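Local coordinates for DUF1611 domain-containing protein (Anabaena variabilis, PDB 2OBN) that is of unknown function but pairs a Rossmann-like domain with a P-loop NTPase-type domain that probably binds a nucleotide or another phosphorylated ligand, at residues L29-E34 with T54-Y59; E16-T21 with V38-R43; G23-A28 with G190-M195; I164-T169 with V258-A263. The protein carries 2 engineered substitutions. All blocks are in the same frame, centred on the assembly; numbering follows the deposited sequence.

Contact 1 of 4, residues L29-E34 with T54-Y59. Engineered in segment 54-59: Tyr57 (natural residue Lys), Tyr59 (natural residue Asp).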
loop_
_atom_site.group_PDB
_atom_site.type_symbol
_atom_site.label_atom_id
_atom_site.label_comp_id
_atom_site.label_asym_id
_atom_site.label_seq_id
_atom_site.Cartn_x
_atom_site.Cartn_y
_atom_site.Cartn_z
ATOM N N LEU B 29 22.656 8.638 -6.570
ATOM C CA LEU B 29 23.791 7.717 -6.681
ATOM C C LEU B 29 25.115 8.483 -6.767
ATOM O O LEU B 29 26.090 8.130 -6.111
ATOM C CB LEU B 29 23.625 6.794 -7.902
ATOM C CG LEU B 29 22.420 5.836 -7.909
ATOM C CD1 LEU B 29 22.378 5.061 -9.225
ATOM C CD2 LEU B 29 22.442 4.880 -6.739
ATOM N N LEU B 30 25.159 9.529 -7.585
ATOM C CA LEU B 30 26.357 10.363 -7.689
ATOM C C LEU B 30 26.697 11.017 -6.348
ATOM O O LEU B 30 27.864 11.217 -6.036
ATOM C CB LEU B 30 26.176 11.445 -8.758
ATOM C CG LEU B 30 26.138 10.953 -10.215
ATOM C CD1 LEU B 30 25.563 12.026 -11.113
ATOM C CD2 LEU B 30 27.525 10.493 -10.723
ATOM N N ARG B 31 25.682 11.361 -5.562
ATOM C CA ARG B 31 25.903 12.000 -4.272
ATOM C C ARG B 31 26.318 11.004 -3.188
ATOM O O ARG B 31 27.102 11.356 -2.307
ATOM C CB ARG B 31 24.652 12.794 -3.847
ATOM C CG ARG B 31 24.767 13.504 -2.502
ATOM C CD ARG B 31 23.539 14.366 -2.150
ATOM N NE ARG B 31 23.643 15.724 -2.700
ATOM C CZ ARG B 31 22.954 16.240 -3.729
ATOM N NH1 ARG B 31 22.008 15.555 -4.384
ATOM N NH2 ARG B 31 23.200 17.497 -4.095
ATOM N N TYR B 32 25.824 9.767 -3.242
ATOM C CA TYR B 32 26.094 8.835 -2.159
ATOM C C TYR B 32 26.817 7.507 -2.462
ATOM O O TYR B 32 27.377 6.916 -1.549
ATOM C CB TYR B 32 24.776 8.539 -1.446
ATOM C CG TYR B 32 24.125 9.736 -0.762
ATOM C CD1 TYR B 32 24.755 10.381 0.303
ATOM C CD2 TYR B 32 22.859 10.181 -1.135
ATOM C CE1 TYR B 32 24.163 11.446 0.959
ATOM C CE2 TYR B 32 22.264 11.246 -0.487
ATOM C CZ TYR B 32 22.915 11.871 0.568
ATOM O OH TYR B 32 22.326 12.934 1.209
ATOM N N SER B 33 26.831 7.035 -3.706
ATOM C CA SER B 33 27.428 5.726 -3.994
ATOM C C SER B 33 28.947 5.651 -3.861
ATOM O O SER B 33 29.664 6.464 -4.439
ATOM C CB SER B 33 27.040 5.283 -5.401
ATOM O OG SER B 33 27.564 4.001 -5.692
ATOM N N GLU B 34 29.429 4.661 -3.109
ATOM C CA GLU B 34 30.863 4.411 -2.952
ATOM C C GLU B 34 31.407 3.601 -4.134
ATOM O O GLU B 34 32.596 3.319 -4.186
ATOM C CB GLU B 34 31.168 3.658 -1.643
ATOM C CG GLU B 34 30.996 4.456 -0.345
ATOM C CD GLU B 34 31.231 3.604 0.909
ATOM N N THR B 54 25.641 20.526 -10.701
ATOM C CA THR B 54 24.840 19.815 -9.690
ATOM C C THR B 54 25.092 20.246 -8.239
ATOM O O THR B 54 24.188 20.182 -7.412
ATOM C CB THR B 54 25.126 18.302 -9.714
ATOM O OG1 THR B 54 26.504 18.075 -9.399
ATOM C CG2 THR B 54 24.828 17.722 -11.073
ATOM N N GLY B 55 26.321 20.651 -7.926
ATOM C CA GLY B 55 26.697 20.987 -6.555
ATOM C C GLY B 55 27.172 19.773 -5.756
ATOM O O GLY B 55 27.392 19.875 -4.552
ATOM N N ILE B 56 27.321 18.623 -6.418
ATOM C CA ILE B 56 27.816 17.399 -5.786
ATOM C C ILE B 56 29.347 17.425 -5.863
ATOM O O ILE B 56 29.907 17.639 -6.939
ATOM C CB ILE B 56 27.297 16.135 -6.514
ATOM C CG1 ILE B 56 25.762 16.101 -6.505
ATOM C CG2 ILE B 56 27.898 14.865 -5.878
ATOM C CD1 ILE B 56 25.152 14.989 -7.368
ATOM N N TYR B 57 30.020 17.192 -4.734
ATOM C CA TYR B 57 31.492 17.251 -4.695
ATOM C C TYR B 57 32.138 15.943 -5.116
ATOM O O TYR B 57 32.622 15.156 -4.296
ATOM C CB TYR B 57 31.978 17.698 -3.324
ATOM C CG TYR B 57 31.495 19.077 -3.022
ATOM C CD1 TYR B 57 32.079 20.173 -3.634
ATOM C CD2 TYR B 57 30.443 19.288 -2.151
ATOM C CE1 TYR B 57 31.640 21.452 -3.375
ATOM C CE2 TYR B 57 29.983 20.558 -1.888
ATOM C CZ TYR B 57 30.580 21.639 -2.501
ATOM O OH TYR B 57 30.126 22.911 -2.239
ATOM N N ARG B 58 32.150 15.746 -6.425
ATOM C CA ARG B 58 32.677 14.542 -7.011
ATOM C C ARG B 58 32.942 14.794 -8.472
ATOM O O ARG B 58 32.197 15.537 -9.125
ATOM C CB ARG B 58 31.637 13.433 -6.875
ATOM C CG ARG B 58 32.048 12.081 -7.423
ATOM C CD ARG B 58 30.947 11.077 -7.184
ATOM N NE ARG B 58 31.466 9.718 -7.212
ATOM C CZ ARG B 58 30.806 8.646 -6.779
ATOM N NH1 ARG B 58 29.585 8.754 -6.273
ATOM N NH2 ARG B 58 31.378 7.462 -6.839
ATOM N N TYR B 59 34.021 14.206 -8.980
ATOM C CA TYR B 59 34.295 14.306 -10.393
ATOM C C TYR B 59 33.962 12.985 -11.068
ATOM O O TYR B 59 34.363 11.905 -10.596
ATOM C CB TYR B 59 35.738 14.678 -10.707
ATOM C CG TYR B 59 35.980 14.597 -12.199
ATOM C CD1 TYR B 59 35.323 15.465 -13.062
ATOM C CD2 TYR B 59 36.812 13.626 -12.751
ATOM C CE1 TYR B 59 35.493 15.379 -14.438
ATOM C CE2 TYR B 59 36.997 13.543 -14.123
ATOM C CZ TYR B 59 36.321 14.421 -14.960
ATOM O OH TYR B 59 36.472 14.375 -16.327
#
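Arg58 carries the polar half of this contact and Ile56 the apolar half. Extended from CG to NE, Arg58 brings its guanidinium to the last turn of helix 24-32. Arg58 NH1 donates to Leu30 O at 3.0 Å in a nearly straight bond (167°); this oxygen lies in the guanidinium plane, although the donor stands above the carbonyl plane. The second bond of Arg58 NH1, to Ser33 O at 2.9 Å, is bent (130°) but lies along a carbonyl lone pair, and NH2 adds a weak bond to the same oxygen. A positive charge suits the C-terminal end of a helix, where the dipole would probably favour it. Ile56 is directed at the helix: its CD1 meets Leu30 CB at 3.9 Å, while its CG1 lies 3.8 Å from Arg31 NH2, over one face of that guanidinium. In the second shell, Thr54 OG1 accepts from Ile56 N at 3.1 Å, forming an ST turn, and is also bonded to Leu50 O. Gly55 supplies the positive phi needed on leaving helix 50-54. Leu30 and Arg58 pack on Ile37 of strand 37-41, while Leu29 and Ser33 touch Leu196 of helix 191-197.

Contact 2 of 4, residues E16-T21 with V38-R43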
loop_
_atom_site.group_PDB
_atom_site.type_symbol
_atom_site.label_atom_id
_atom_site.label_comp_id
_atom_site.label_asym_id
_atom_site.label_seq_id
_atom_site.Cartn_x
_atom_site.Cartn_y
_atom_site.Cartn_z
ATOM N N GLU B 16 19.125 14.161 -19.752
ATOM C CA GLU B 16 18.182 15.205 -19.295
ATOM C C GLU B 16 17.964 15.275 -17.776
ATOM O O GLU B 16 17.254 16.158 -17.316
ATOM C CB GLU B 16 16.819 15.085 -19.986
ATOM C CG GLU B 16 16.897 15.057 -21.500
ATOM C CD GLU B 16 15.525 15.114 -22.156
ATOM O OE1 GLU B 16 14.626 14.326 -21.764
ATOM O OE2 GLU B 16 15.361 15.952 -23.077
ATOM N N GLY B 17 18.578 14.375 -17.004
ATOM C CA GLY B 17 18.419 14.369 -15.564
ATOM C C GLY B 17 19.541 14.993 -14.744
ATOM O O GLY B 17 19.366 15.158 -13.538
ATOM N N THR B 18 20.687 15.319 -15.342
ATOM C CA THR B 18 21.776 15.892 -14.549
ATOM C C THR B 18 21.385 17.258 -14.005
ATOM O O THR B 18 21.568 17.516 -12.824
ATOM C CB THR B 18 23.120 16.001 -15.310
ATOM O OG1 THR B 18 23.430 14.754 -15.953
ATOM C CG2 THR B 18 24.254 16.363 -14.343
ATOM N N THR B 19 20.862 18.122 -14.872
ATOM C CA THR B 19 20.395 19.462 -14.483
ATOM C C THR B 19 18.880 19.633 -14.615
ATOM O O THR B 19 18.352 20.707 -14.308
ATOM C CB THR B 19 21.077 20.579 -15.314
ATOM O OG1 THR B 19 20.811 20.386 -16.714
ATOM C CG2 THR B 19 22.570 20.590 -15.065
ATOM N N GLY B 20 18.188 18.592 -15.069
ATOM C CA GLY B 20 16.743 18.638 -15.230
ATOM C C GLY B 20 16.052 18.129 -13.984
ATOM O O GLY B 20 16.620 18.191 -12.888
ATOM N N THR B 21 14.837 17.610 -14.164
ATOM C CA THR B 21 14.016 17.094 -13.066
ATOM C C THR B 21 13.842 15.561 -12.995
ATOM O O THR B 21 13.428 15.050 -11.959
ATOM C CB THR B 21 12.595 17.709 -13.141
ATOM O OG1 THR B 21 12.024 17.438 -14.422
ATOM C CG2 THR B 21 12.642 19.230 -12.938
ATOM N N VAL B 38 32.484 5.657 -13.272
ATOM C CA VAL B 38 33.427 6.111 -14.307
ATOM C C VAL B 38 32.835 7.014 -15.396
ATOM O O VAL B 38 33.575 7.591 -16.195
ATOM C CB VAL B 38 34.159 4.909 -14.984
ATOM C CG1 VAL B 38 34.851 4.077 -13.944
ATOM C CG2 VAL B 38 33.210 4.027 -15.817
ATOM N N ALA B 39 31.514 7.106 -15.463
ATOM C CA ALA B 39 30.877 8.004 -16.427
ATOM C C ALA B 39 29.429 8.297 -16.077
ATOM O O ALA B 39 28.738 7.471 -15.477
ATOM C CB ALA B 39 30.966 7.435 -17.842
ATOM N N VAL B 40 29.017 9.508 -16.437
ATOM C CA VAL B 40 27.652 9.995 -16.340
ATOM C C VAL B 40 27.258 10.242 -17.794
ATOM O O VAL B 40 27.957 10.953 -18.521
ATOM C CB VAL B 40 27.557 11.301 -15.544
ATOM C CG1 VAL B 40 26.197 11.979 -15.765
ATOM C CG2 VAL B 40 27.796 11.044 -14.059
ATOM N N ILE B 41 26.150 9.642 -18.217
ATOM C CA ILE B 41 25.703 9.741 -19.597
ATOM C C ILE B 41 24.545 10.721 -19.696
ATOM O O ILE B 41 23.440 10.434 -19.232
ATOM C CB ILE B 41 25.299 8.350 -20.134
ATOM C CG1 ILE B 41 26.515 7.416 -20.122
ATOM C CG2 ILE B 41 24.744 8.445 -21.559
ATOM C CD1 ILE B 41 26.150 5.941 -20.197
ATOM N N ASP B 42 24.815 11.882 -20.290
ATOM C CA ASP B 42 23.793 12.908 -20.500
ATOM C C ASP B 42 24.200 13.799 -21.682
ATOM O O ASP B 42 25.137 14.588 -21.578
ATOM C CB ASP B 42 23.592 13.736 -19.224
ATOM C CG ASP B 42 22.475 14.769 -19.350
ATOM O OD1 ASP B 42 21.766 14.797 -20.375
ATOM O OD2 ASP B 42 22.294 15.558 -18.399
ATOM N N ARG B 43 23.480 13.645 -22.795
ATOM C CA ARG B 43 23.711 14.399 -24.036
ATOM C C ARG B 43 23.582 15.924 -23.896
ATOM O O ARG B 43 24.184 16.663 -24.658
ATOM C CB ARG B 43 22.785 13.890 -25.150
ATOM C CG ARG B 43 21.304 13.935 -24.824
ATOM C CD ARG B 43 20.463 13.455 -25.993
ATOM N NE ARG B 43 19.055 13.409 -25.599
ATOM C CZ ARG B 43 18.386 12.333 -25.172
ATOM N NH1 ARG B 43 18.948 11.121 -25.103
ATOM N NH2 ARG B 43 17.110 12.477 -24.837
HETATM O O HOH W 1 20.672 17.336 -17.770
#
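Asp42, just past the end of strand 37-41, points at the loop 16-21 and grips it through both oxygens. Asp42 CB lies 3.4 Å from Thr18 OG1. With CG anti to the backbone N (chi1 -176°), the carboxylate reaches straight into the loop. Asp42 OD1 accepts from Glu16 N at 2.8 Å, nearly straight (165°) but from above the carboxylate plane, and also accepts from Asn44 N. Asp42 OD2 receives Thr18 OG1 at 2.8 Å on its anti lone pair, and a weak, long bond from Thr18 N. A water donates to Asp42 OD2 at 2.5 Å and accepts from Thr19 N at 3.0 Å. Threonine suits position 18 because its methyl packs on Thr54 while its hydroxyl serves the acid; Gly20 is apt because a CB would collide with Glu16 O. Glu16 OE2 and Arg43 NH2 stay 4.3 Å apart, too far for a salt bridge; Arg43 NH2 also forms a long, weak ion pair with Asp91. In many dinucleotide-binding Rossmann domains an acid at the end of the second strand holds a cofactor ribose; here Asp42 binds the loop after the first. So many donors around a buried carboxylate would probably keep it ionised.

Contact 3 of 4, residues G23-A28 with G190-M195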
loop_
_atom_site.group_PDB
_atom_site.type_symbol
_atom_site.label_atom_id
_atom_site.label_comp_id
_atom_site.label_asym_id
_atom_site.label_seq_id
_atom_site.Cartn_x
_atom_site.Cartn_y
_atom_site.Cartn_z
ATOM N N GLY B 23 16.236 13.041 -13.252
ATOM C CA GLY B 23 17.403 12.272 -12.792
ATOM C C GLY B 23 17.606 12.107 -11.286
ATOM O O GLY B 23 18.744 11.890 -10.850
ATOM N N LYS B 24 16.532 12.177 -10.488
ATOM C CA LYS B 24 16.654 12.068 -9.024
ATOM C C LYS B 24 17.467 10.862 -8.566
ATOM O O LYS B 24 18.269 10.963 -7.652
ATOM C CB LYS B 24 15.279 12.036 -8.349
ATOM N N THR B 25 17.251 9.723 -9.204
ATOM C CA THR B 25 17.954 8.493 -8.856
ATOM C C THR B 25 19.439 8.626 -9.186
ATOM O O THR B 25 20.280 8.402 -8.332
ATOM C CB THR B 25 17.315 7.266 -9.587
ATOM O OG1 THR B 25 15.940 7.120 -9.173
ATOM C CG2 THR B 25 18.073 5.976 -9.267
ATOM N N GLY B 26 19.746 9.026 -10.416
ATOM C CA GLY B 26 21.128 9.200 -10.849
ATOM C C GLY B 26 21.909 10.179 -9.986
ATOM O O GLY B 26 23.037 9.905 -9.600
ATOM N N LEU B 27 21.313 11.323 -9.665
ATOM C CA LEU B 27 22.000 12.301 -8.812
ATOM C C LEU B 27 22.173 11.790 -7.389
ATOM O O LEU B 27 23.144 12.132 -6.714
ATOM C CB LEU B 27 21.240 13.613 -8.787
ATOM C CG LEU B 27 21.139 14.352 -10.121
ATOM C CD1 LEU B 27 20.080 15.456 -10.032
ATOM C CD2 LEU B 27 22.475 14.913 -10.528
ATOM N N ALA B 28 21.224 10.994 -6.909
ATOM C CA ALA B 28 21.352 10.436 -5.571
ATOM C C ALA B 28 22.539 9.477 -5.545
ATOM O O ALA B 28 23.346 9.512 -4.622
ATOM C CB ALA B 28 20.075 9.744 -5.143
ATOM N N GLY B 190 13.383 2.148 -0.888
ATOM C CA GLY B 190 13.084 2.584 -2.253
ATOM C C GLY B 190 14.182 2.090 -3.178
ATOM O O GLY B 190 15.227 1.624 -2.708
ATOM N N GLN B 191 13.951 2.172 -4.489
ATOM C CA GLN B 191 14.937 1.662 -5.485
ATOM C C GLN B 191 16.328 2.313 -5.362
ATOM O O GLN B 191 17.359 1.620 -5.428
ATOM C CB GLN B 191 14.402 1.734 -6.942
ATOM C CG GLN B 191 14.230 3.131 -7.590
ATOM C CD GLN B 191 13.053 3.892 -7.044
ATOM O OE1 GLN B 191 12.245 3.343 -6.294
ATOM N NE2 GLN B 191 12.935 5.158 -7.420
ATOM N N THR B 192 16.351 3.632 -5.164
ATOM C CA THR B 192 17.610 4.359 -4.976
ATOM C C THR B 192 18.348 3.844 -3.756
ATOM O O THR B 192 19.540 3.538 -3.823
ATOM C CB THR B 192 17.378 5.863 -4.784
ATOM O OG1 THR B 192 16.690 6.386 -5.920
ATOM C CG2 THR B 192 18.690 6.603 -4.608
ATOM N N GLY B 193 17.633 3.760 -2.638
ATOM C CA GLY B 193 18.216 3.285 -1.396
ATOM C C GLY B 193 18.746 1.880 -1.542
ATOM O O GLY B 193 19.809 1.567 -1.025
ATOM N N VAL B 194 17.985 1.024 -2.226
ATOM C CA VAL B 194 18.393 -0.371 -2.449
ATOM C C VAL B 194 19.615 -0.432 -3.363
ATOM O O VAL B 194 20.496 -1.255 -3.149
ATOM C CB VAL B 194 17.238 -1.220 -3.013
ATOM C CG1 VAL B 194 17.708 -2.621 -3.388
ATOM C CG2 VAL B 194 16.102 -1.304 -1.995
HETATM N N MSE B 195 19.659 0.433 -4.375
HETATM C CA MSE B 195 20.831 0.529 -5.264
HETATM C C MSE B 195 22.084 0.979 -4.519
HETATM O O MSE B 195 23.189 0.503 -4.807
HETATM C CB MSE B 195 20.555 1.458 -6.443
HETATM C CG MSE B 195 19.792 0.776 -7.541
HETATM SE SE MSE B 195 19.367 1.927 -9.016
HETATM C CE MSE B 195 17.669 2.544 -8.480
#
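The segments 24-28 and 191-195 of helices 24-32 and 191-197 run side by side in the same general direction, their axes 9.9 Å apart at closest and crossing at -29°. A glycine holds each N-cap position, Gly23 and Gly190, and the backbones are nearest at Thr25 and Thr192, whose CA atoms lie 5.7 Å apart. Both threonines have OG1 beside the backbone N and CG2 anti to it (chi1 -61° and -58°), and they lie alongside one another, pointing opposite ways. Thr25 OG1 and Thr192 OG1 lie 3.4 Å apart, at most a weak hydrogen bond. Here the first helix of the Rossmann-like fold meets a helix of the P-loop domain, so the contact joins the two domains. Small residues suit such a seam: Ala28 CB sits only 3.5 Å from Thr192 CG2, closer than two methyl carbons normally pack. Thr25 CG2 lies beside Thr192 OG1 and meets CE of Met195, a selenomethionine, at 3.5 Å. An alanine at Thr25 would lose both the hydroxyl next to that of Thr192 and the methyl that touches Met195 CE, and would probably loosen the domain interface. Gln191 and Met195 also touch Val133, beyond strand 130-132.

Contact 4 of 4, residues I164-T169 with V258-A263. With PO4 (phosphate ion), chain G.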
loop_
_atom_site.group_PDB
_atom_site.type_symbol
_atom_site.label_atom_id
_atom_site.label_comp_id
_atom_site.label_asym_id
_atom_site.label_seq_id
_atom_site.Cartn_x
_atom_site.Cartn_y
_atom_site.Cartn_z
ATOM N N ILE B 164 12.107 15.288 -0.712
ATOM C CA ILE B 164 12.510 16.453 0.097
ATOM C C ILE B 164 13.728 16.238 0.978
ATOM O O ILE B 164 14.157 17.165 1.686
ATOM C CB ILE B 164 11.348 16.998 0.962
ATOM C CG1 ILE B 164 10.819 15.921 1.915
ATOM C CG2 ILE B 164 10.216 17.551 0.053
ATOM C CD1 ILE B 164 9.775 16.431 2.858
ATOM N N GLY B 165 14.305 15.045 0.935
ATOM C CA GLY B 165 15.478 14.737 1.755
ATOM C C GLY B 165 15.278 13.720 2.868
ATOM O O GLY B 165 16.100 13.651 3.771
ATOM N N LYS B 166 14.193 12.952 2.833
ATOM C CA LYS B 166 13.952 11.920 3.857
ATOM C C LYS B 166 15.103 10.923 3.917
ATOM O O LYS B 166 15.555 10.596 5.004
ATOM C CB LYS B 166 12.626 11.180 3.633
ATOM C CG LYS B 166 11.375 12.053 3.828
ATOM C CD LYS B 166 10.078 11.259 3.760
ATOM C CE LYS B 166 9.789 10.676 2.362
ATOM N NZ LYS B 166 9.780 11.710 1.317
HETATM N N MSE B 167 15.596 10.488 2.754
HETATM C CA MSE B 167 16.705 9.531 2.685
HETATM C C MSE B 167 17.985 10.176 3.179
HETATM O O MSE B 167 18.737 9.572 3.951
HETATM C CB MSE B 167 16.926 9.008 1.269
HETATM C CG MSE B 167 17.866 7.805 1.238
HETATM SE SE MSE B 167 18.298 7.154 -0.544
HETATM C CE MSE B 167 19.484 8.529 -0.996
ATOM N N SER B 168 18.241 11.388 2.714
ATOM C CA SER B 168 19.389 12.153 3.165
ATOM C C SER B 168 19.441 12.264 4.691
ATOM O O SER B 168 20.501 12.073 5.293
ATOM C CB SER B 168 19.364 13.550 2.540
ATOM O OG SER B 168 19.443 13.435 1.139
ATOM N N THR B 169 18.290 12.571 5.293
ATOM C CA THR B 169 18.144 12.697 6.743
ATOM C C THR B 169 18.409 11.385 7.477
ATOM O O THR B 169 19.105 11.362 8.504
ATOM C CB THR B 169 16.728 13.191 7.071
ATOM O OG1 THR B 169 16.524 14.449 6.434
ATOM C CG2 THR B 169 16.514 13.373 8.547
ATOM N N VAL B 258 11.067 11.436 12.772
ATOM C CA VAL B 258 11.712 12.706 12.445
ATOM C C VAL B 258 10.967 13.220 11.215
ATOM O O VAL B 258 10.876 12.525 10.187
ATOM C CB VAL B 258 13.221 12.543 12.150
ATOM C CG1 VAL B 258 13.825 13.847 11.632
ATOM C CG2 VAL B 258 13.954 12.072 13.398
ATOM N N LEU B 259 10.379 14.401 11.336
ATOM C CA LEU B 259 9.599 14.980 10.252
ATOM C C LEU B 259 10.489 15.838 9.347
ATOM O O LEU B 259 11.140 16.751 9.817
ATOM C CB LEU B 259 8.437 15.817 10.822
ATOM C CG LEU B 259 7.510 16.548 9.830
ATOM C CD1 LEU B 259 6.885 15.584 8.830
ATOM C CD2 LEU B 259 6.425 17.315 10.565
ATOM N N VAL B 260 10.502 15.536 8.052
ATOM C CA VAL B 260 11.290 16.291 7.093
ATOM C C VAL B 260 10.354 17.270 6.366
ATOM O O VAL B 260 9.197 16.955 6.087
ATOM C CB VAL B 260 12.024 15.359 6.103
ATOM C CG1 VAL B 260 13.062 16.137 5.256
ATOM C CG2 VAL B 260 12.702 14.215 6.862
ATOM N N HIS B 261 10.854 18.471 6.094
ATOM C CA HIS B 261 10.069 19.490 5.429
ATOM C C HIS B 261 10.951 20.510 4.727
ATOM O O HIS B 261 11.984 20.897 5.249
ATOM C CB HIS B 261 9.166 20.158 6.454
ATOM C CG HIS B 261 8.456 21.377 5.950
ATOM N ND1 HIS B 261 7.405 21.323 5.059
ATOM C CD2 HIS B 261 8.621 22.683 6.258
ATOM C CE1 HIS B 261 6.962 22.546 4.833
ATOM N NE2 HIS B 261 7.692 23.390 5.543
ATOM N N ARG B 262 10.550 20.919 3.524
ATOM C CA ARG B 262 11.277 21.951 2.783
ATOM C C ARG B 262 10.757 23.308 3.220
ATOM O O ARG B 262 9.573 23.596 3.072
ATOM C CB ARG B 262 11.146 21.789 1.267
ATOM C CG ARG B 262 11.819 22.924 0.489
ATOM C CD ARG B 262 11.710 22.755 -1.013
ATOM N NE ARG B 262 12.490 21.611 -1.494
ATOM C CZ ARG B 262 12.008 20.483 -2.016
ATOM N NH1 ARG B 262 10.706 20.274 -2.214
ATOM N NH2 ARG B 262 12.870 19.553 -2.389
ATOM N N ALA B 263 11.656 24.128 3.765
ATOM C CA ALA B 263 11.318 25.455 4.235
ATOM C C ALA B 263 10.598 26.255 3.151
ATOM O O ALA B 263 11.060 26.332 2.006
ATOM C CB ALA B 263 12.588 26.195 4.688
HETATM P P PO4 G . 13.160 11.750 -0.367
HETATM O O1 PO4 G . 12.346 11.159 -1.502
HETATM O O2 PO4 G . 13.809 10.621 0.424
HETATM O O3 PO4 G . 14.274 12.592 -0.904
HETATM O O4 PO4 G . 12.313 12.575 0.558
#
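A P-loop, the phosphate-binding loop of P-loop NTPase-type domains, lies here between strand 153-159 and helix 166-179, and packs on the end of the neighbouring strand 256-262. A phosphate ion, probably from the crystallisation liquor, occupies it, consistent with a site for a phosphate group of a nucleotide. Four donors converge on its O4: the backbone N atoms of Ile164, Gly165 and Lys166, and Lys166 NZ at 2.8 Å. The lysine chain curls back to get there, bent at chi3 (-67°) and chi4 (-55°), and its positive charge suits the phosphate it reaches. Gly165 N also donates to O3, and Met167 N reaches O2 at 2.9 Å from the first turn of the helix, whose positive end would help to bind the anion. Gly165 takes a positive phi that a CB would crowd.

Behind the loop, Ile164 wedges between backbone and guanidinium. With CG1 between the backbone N and the carbonyl carbon (chi1 59°) and the chain extended beyond it, Ile164 CD1 comes within 3.3 Å of Val260 O, while Ile164 CG2 stands 3.6 Å from Arg262 NH1, with CB over one guanidinium face. An alanine at Ile164 would remove CG1, CG2 and CD1 and would probably leave the loop less firmly seated on Val260 and Arg262. Arg262 is held in turn by Gln265 and by Ala163 O. Val260 packs against the loop, its CG2 4.0 Å from Lys166 CG. Thr169 faces Val260 tip to tip, its OG1 lying 3.9 Å from Val260 CG2 while donating to Gly165 O at 2.8 Å.

How the contacts relate
From the N terminus, contact 2 opens first, in the loop after strand 10-13, and helix 24-32 opens contacts 3 and 1 in turn. Contact 2 closes on strand 37-41, crossing both and tying that loop to the strand's end; contact 1 closes at 54-59, within the long span of contact 3, and ties the end of helix 24-32 to the loop after helix 50-54. Contact 4 opens at 164-169, before contact 3 closes at 190-195 and joins the two domains, so these cross; contact 4 closes at 258-263, joining the P-loop to its neighbouring strand, in series after contacts 1 and 2. Tyr32 OH and Ser168 OG, 2.9 Å apart and probably hydrogen-bonded, link contacts 1 and 4.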